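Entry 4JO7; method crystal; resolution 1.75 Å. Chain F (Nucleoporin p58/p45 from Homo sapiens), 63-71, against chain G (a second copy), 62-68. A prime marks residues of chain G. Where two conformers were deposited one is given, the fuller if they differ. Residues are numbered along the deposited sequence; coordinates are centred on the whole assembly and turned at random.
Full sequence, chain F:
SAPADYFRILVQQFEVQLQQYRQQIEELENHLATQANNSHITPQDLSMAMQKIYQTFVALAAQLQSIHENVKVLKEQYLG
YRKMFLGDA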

ATOM      1  N   GLN F  63      -2.700  -7.020   1.971  1.00  6.47           N
ATOM      2  CA  GLN F  63      -1.458  -6.267   1.838  1.00 10.39           C
ATOM      3  C   GLN F  63      -1.657  -4.805   2.217  1.00  9.71           C
ATOM      4  O   GLN F  63      -0.798  -4.192   2.858  1.00 11.18           O
ATOM      5  CB  GLN F  63      -0.919  -6.368   0.412  1.00  6.16           C
ATOM      6  CG  GLN F  63      -0.477  -7.759   0.006  1.00  6.42           C
ATOM      7  CD  GLN F  63       0.068  -7.793  -1.408  1.00  8.69           C
ATOM      8  OE1 GLN F  63      -0.638  -7.465  -2.369  1.00 10.23           O
ATOM      9  NE2 GLN F  63       1.329  -8.176  -1.544  1.00  9.66           N
ATOM     10  N   LEU F  64      -2.786  -4.232   1.822  1.00  6.55           N
ATOM     11  CA  LEU F  64      -3.057  -2.839   2.161  1.00 10.79           C
ATOM     12  C   LEU F  64      -3.311  -2.684   3.667  1.00  9.61           C
ATOM     13  O   LEU F  64      -2.902  -1.691   4.272  1.00 10.63           O
ATOM     14  CB  LEU F  64      -4.228  -2.294   1.332  1.00 10.01           C
ATOM     15  CG  LEU F  64      -3.887  -2.084  -0.152  1.00  5.21           C
ATOM     16  CD1 LEU F  64      -5.140  -1.819  -0.967  1.00 10.16           C
ATOM     17  CD2 LEU F  64      -2.890  -0.950  -0.335  1.00 13.52           C
ATOM     18  N   GLN F  65      -3.954  -3.671   4.279  1.00  9.17           N
ATOM     19  CA  GLN F  65      -4.136  -3.644   5.728  1.00  9.35           C
ATOM     20  C   GLN F  65      -2.761  -3.642   6.420  1.00 10.28           C
ATOM     21  O   GLN F  65      -2.529  -2.887   7.372  1.00 10.09           O
ATOM     22  CB  GLN F  65      -5.000  -4.824   6.189  1.00  9.98           C
ATOM     23  CG  GLN F  65      -5.431  -4.755   7.656  1.00 21.03           C
ATOM     24  CD  GLN F  65      -6.623  -5.658   7.968  1.00 35.80           C
ATOM     25  OE1 GLN F  65      -6.720  -6.778   7.467  1.00 37.47           O
ATOM     26  NE2 GLN F  65      -7.540  -5.162   8.791  1.00 34.34           N
ATOM     27  N   SER F  66      -1.835  -4.459   5.929  1.00  8.75           N
ATOM     28  CA  SER F  66      -0.487  -4.479   6.491  0.63 10.89           C
ATOM     29  C   SER F  66       0.250  -3.155   6.287  1.00  9.63           C
ATOM     30  O   SER F  66       0.984  -2.717   7.172  1.00 10.89           O
ATOM     31  CB  SER F  66       0.331  -5.638   5.921  0.63 16.55           C
ATOM     32  OG  SER F  66       0.064  -6.824   6.643  0.63 16.02           O
ATOM     33  N   ILE F  67       0.068  -2.516   5.131  1.00  8.63           N
ATOM     34  CA  ILE F  67       0.659  -1.196   4.914  1.00 14.31           C
ATOM     35  C   ILE F  67       0.113  -0.252   5.982  1.00 13.75           C
ATOM     36  O   ILE F  67       0.863   0.485   6.624  1.00  7.81           O
ATOM     37  CB  ILE F  67       0.319  -0.618   3.516  1.00  8.14           C
ATOM     38  CG1 ILE F  67       1.058  -1.380   2.413  1.00 12.56           C
ATOM     39  CG2 ILE F  67       0.653   0.864   3.450  1.00  9.83           C
ATOM     40  CD1 ILE F  67       2.551  -1.164   2.400  1.00  9.95           C
ATOM     41  N   HIS F  68      -1.204  -0.285   6.179  1.00  8.37           N
ATOM     42  CA  HIS F  68      -1.850   0.599   7.147  1.00  9.47           C
ATOM     43  C   HIS F  68      -1.255   0.385   8.541  1.00  9.38           C
ATOM     44  O   HIS F  68      -0.903   1.342   9.231  1.00 10.58           O
ATOM     45  CB  HIS F  68      -3.354   0.340   7.153  1.00 10.99           C
ATOM     46  CG  HIS F  68      -4.150   1.354   7.916  1.00 12.41           C
ATOM     47  ND1 HIS F  68      -4.972   1.014   8.966  1.00 16.74           N
ATOM     48  CD2 HIS F  68      -4.274   2.694   7.762  1.00 14.03           C
ATOM     49  CE1 HIS F  68      -5.559   2.100   9.437  1.00 11.84           C
ATOM     50  NE2 HIS F  68      -5.149   3.135   8.725  1.00 13.79           N
ATOM     51  N   GLU F  69      -1.116  -0.878   8.935  1.00  9.36           N
ATOM     52  CA  GLU F  69      -0.544  -1.220  10.235  1.00 10.98           C
ATOM     53  C   GLU F  69       0.907  -0.774  10.356  1.00  8.81           C
ATOM     54  O   GLU F  69       1.332  -0.318  11.413  1.00 11.09           O
ATOM     55  CB  GLU F  69      -0.653  -2.724  10.491  1.00 12.61           C
ATOM     56  CG  GLU F  69      -2.081  -3.195  10.701  1.00 14.79           C
ATOM     57  CD  GLU F  69      -2.717  -2.582  11.941  1.00 22.08           C
ATOM     58  OE1 GLU F  69      -2.111  -2.674  13.031  1.00 19.05           O
ATOM     59  OE2 GLU F  69      -3.812  -1.987  11.822  1.00 18.52           O
ATOM     60  N   ASN F  70       1.676  -0.914   9.282  1.00  8.11           N
ATOM     61  CA  ASN F  70       3.064  -0.482   9.313  1.00 11.90           C
ATOM     62  C   ASN F  70       3.214   1.028   9.355  1.00  8.23           C
ATOM     63  O   ASN F  70       4.208   1.534   9.866  1.00  7.45           O
ATOM     64  CB  ASN F  70       3.842  -1.044   8.127  1.00 11.14           C
ATOM     65  CG  ASN F  70       4.944  -1.992   8.553  1.00 40.38           C
ATOM     66  OD1 ASN F  70       5.470  -1.898   9.665  1.00 24.21           O
ATOM     67  ND2 ASN F  70       5.304  -2.911   7.665  1.00 25.65           N
ATOM     68  N   VAL F  71       2.239   1.756   8.820  1.00  8.14           N
ATOM     69  CA  VAL F  71       2.251   3.213   8.952  1.00  8.64           C
ATOM     70  C   VAL F  71       1.942   3.611  10.408  1.00  8.67           C
ATOM     71  O   VAL F  71       2.462   4.609  10.920  1.00  8.63           O
ATOM     72  CB  VAL F  71       1.290   3.876   7.959  1.00 10.61           C
ATOM     73  CG1 VAL F  71       1.133   5.352   8.270  1.00 13.39           C
ATOM     74  CG2 VAL F  71       1.810   3.681   6.532  1.00  9.36           C
TER
ATOM     75  N   ALA G  62       9.378  -1.909   0.261  1.00  6.78           N
ATOM     76  CA  ALA G  62       9.364  -3.275  -0.258  1.00  6.11           C
ATOM     77  C   ALA G  62       7.940  -3.841  -0.325  1.00 10.30           C
ATOM     78  O   ALA G  62       7.593  -4.573  -1.259  1.00  8.89           O
ATOM     79  CB  ALA G  62      10.258  -4.173   0.581  1.00  7.01           C
ATOM     80  N   GLN G  63       7.116  -3.505   0.662  1.00  7.65           N
ATOM     81  CA  GLN G  63       5.725  -3.951   0.669  1.00  5.19           C
ATOM     82  C   GLN G  63       4.912  -3.291  -0.449  1.00  6.72           C
ATOM     83  O   GLN G  63       4.055  -3.936  -1.063  1.00  8.16           O
ATOM     84  CB  GLN G  63       5.086  -3.739   2.049  1.00  6.90           C
ATOM     85  CG  GLN G  63       5.603  -4.754   3.073  1.00 11.64           C
ATOM     86  CD  GLN G  63       5.181  -4.459   4.497  1.00 13.72           C
ATOM     87  OE1 GLN G  63       4.738  -3.361   4.811  1.00 16.39           O
ATOM     88  NE2 GLN G  63       5.325  -5.451   5.372  1.00 11.19           N
ATOM     89  N   LEU G  64       5.197  -2.026  -0.735  1.00  8.46           N
ATOM     90  CA  LEU G  64       4.557  -1.352  -1.857  1.00  6.14           C
ATOM     91  C   LEU G  64       4.931  -2.021  -3.182  1.00 10.76           C
ATOM     92  O   LEU G  64       4.072  -2.213  -4.045  1.00 10.02           O
ATOM     93  CB  LEU G  64       4.919   0.131  -1.881  1.00  6.94           C
ATOM     94  CG  LEU G  64       4.256   0.974  -0.780  1.00  7.13           C
ATOM     95  CD1 LEU G  64       4.675   2.427  -0.877  1.00 12.47           C
ATOM     96  CD2 LEU G  64       2.739   0.858  -0.847  1.00 16.91           C
ATOM     97  N   GLN G  65       6.199  -2.390  -3.334  1.00  8.83           N
ATOM     98  CA  GLN G  65       6.618  -3.139  -4.522  1.00 12.08           C
ATOM     99  C   GLN G  65       5.828  -4.449  -4.626  1.00 10.63           C
ATOM    100  O   GLN G  65       5.420  -4.837  -5.716  1.00  9.59           O
ATOM    101  CB  GLN G  65       8.122  -3.410  -4.499  1.00  9.27           C
ATOM    102  CG  GLN G  65       8.613  -4.357  -5.583  1.00 11.77           C
ATOM    103  CD  GLN G  65       8.571  -3.740  -6.968  1.00 29.34           C
ATOM    104  OE1 GLN G  65       8.714  -2.528  -7.123  1.00 43.31           O
ATOM    105  NE2 GLN G  65       8.387  -4.576  -7.984  1.00 54.11           N
ATOM    106  N   SER G  66       5.596  -5.118  -3.498  1.00  8.15           N
ATOM    107  CA  SER G  66       4.893  -6.397  -3.515  1.00  8.77           C
ATOM    108  C   SER G  66       3.407  -6.233  -3.862  1.00  9.62           C
ATOM    109  O   SER G  66       2.786  -7.134  -4.431  1.00 11.27           O
ATOM    110  CB  SER G  66       5.077  -7.155  -2.193  1.00 10.06           C
ATOM    111  OG  SER G  66       4.295  -6.624  -1.131  1.00 10.56           O
ATOM    112  N   ILE G  67       2.840  -5.076  -3.538  1.00 10.44           N
ATOM    113  CA  ILE G  67       1.451  -4.789  -3.885  1.00  9.62           C
ATOM    114  C   ILE G  67       1.341  -4.509  -5.383  1.00  7.53           C
ATOM    115  O   ILE G  67       0.452  -5.046  -6.078  1.00  9.15           O
ATOM    116  CB  ILE G  67       0.925  -3.602  -3.061  1.00  9.34           C
ATOM    117  CG1 ILE G  67       0.705  -4.050  -1.613  1.00  8.91           C
ATOM    118  CG2 ILE G  67      -0.383  -3.072  -3.637  1.00 10.10           C
ATOM    119  CD1 ILE G  67       0.497  -2.910  -0.624  1.00  9.02           C
ATOM    120  N   HIS G  68       2.254  -3.684  -5.885  1.00  7.99           N
ATOM    121  CA  HIS G  68       2.356  -3.447  -7.327  1.00  9.69           C
ATOM    122  C   HIS G  68       2.482  -4.755  -8.105  1.00 11.99           C
ATOM    123  O   HIS G  68       1.833  -4.924  -9.140  1.00 12.11           O
ATOM    124  CB  HIS G  68       3.550  -2.550  -7.642  1.00 12.47           C
ATOM    125  CG  HIS G  68       3.959  -2.584  -9.080  1.00 17.18           C
ATOM    126  ND1 HIS G  68       3.243  -1.944 -10.068  1.00 16.34           N
ATOM    127  CD2 HIS G  68       4.999  -3.192  -9.699  1.00 19.32           C
ATOM    128  CE1 HIS G  68       3.829  -2.148 -11.234  1.00 18.62           C
ATOM    129  NE2 HIS G  68       4.898  -2.900 -11.038  1.00 25.13           N
TER

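Both stretches are helical throughout, and each belongs to a longer helix. They run nearly antiparallel, with 164° between their N-to-C directions and a closest axis approach of 10.3 Å. The antiparallel course sets Gln63 opposite Ile67′ and Ile67 opposite Gln63′. The CA atoms of Gln63 and Ile67′ lie 6.6 Å apart; Ile67 CA and Gln63′ CA are 7.2 Å apart. Together the stretches bury 387 Å², counting both sides.

Gln63 points its CB toward chain G. Its aliphatic part packs on Ile67′, with Gln63 CB 3.5 Å from Ile67′ CG1. With chi1 m and chi2 t, the chain extends until the amide reaches the backbone of the partner helix. There Gln63 NE2 donates a weak hydrogen bond to Ser66′ O, at 3.4 Å. The Ser66′ hydroxyl lies equally near NE2, but the angle is poor for a bond. That hydroxyl is engaged within its own helix instead, where Ser66′ OG donates to Gln63′ O at 2.7 Å.

Leu64 directs its CB away from chain G, yet the end of its side chain comes nearer. Leu64 CD2 makes an apolar contact with Ile67′ CD1 at 3.9 Å. Gln65 is out of reach. Ser66 points toward the partner but makes no close side-chain contact; Ser66 CB stays 5.0 Å from Gln63′ NE2.

Ile67 is the apolar centre on the chain F side. Its CB points sideways, but the end of the side chain turns in to meet three residues. Ile67 CG1 lies 3.4 Å from Ile67′ CD1, a close van der Waals contact. Ile67 CD1 touches Leu64′ CD2 at 3.8 Å and Gln63′ CB at 3.6 Å. The Leu64–Ile67′ contact thus has a counterpart in Ile67–Leu64′. The two isoleucines differ in chi2, m for Ile67 and t for Ile67′, so the match between the copies is not exact.

His68 and Glu69 do not reach chain G. One turn beyond Ser66, Asn70 points toward it and makes the shorter of the two hydrogen bonds across the pair. Asn70 ND2 donates to Gln63′ OE1 at 2.9 Å, with an N-H...acceptor angle of 154°. The pairing suits the two amides: one offers its nitrogen, the other its carbonyl oxygen. Gln63′ NE2 is also 3.4 Å from Asn70 ND2, but both are donors and form no bond. Val71 ends the stretch out of reach of chain G.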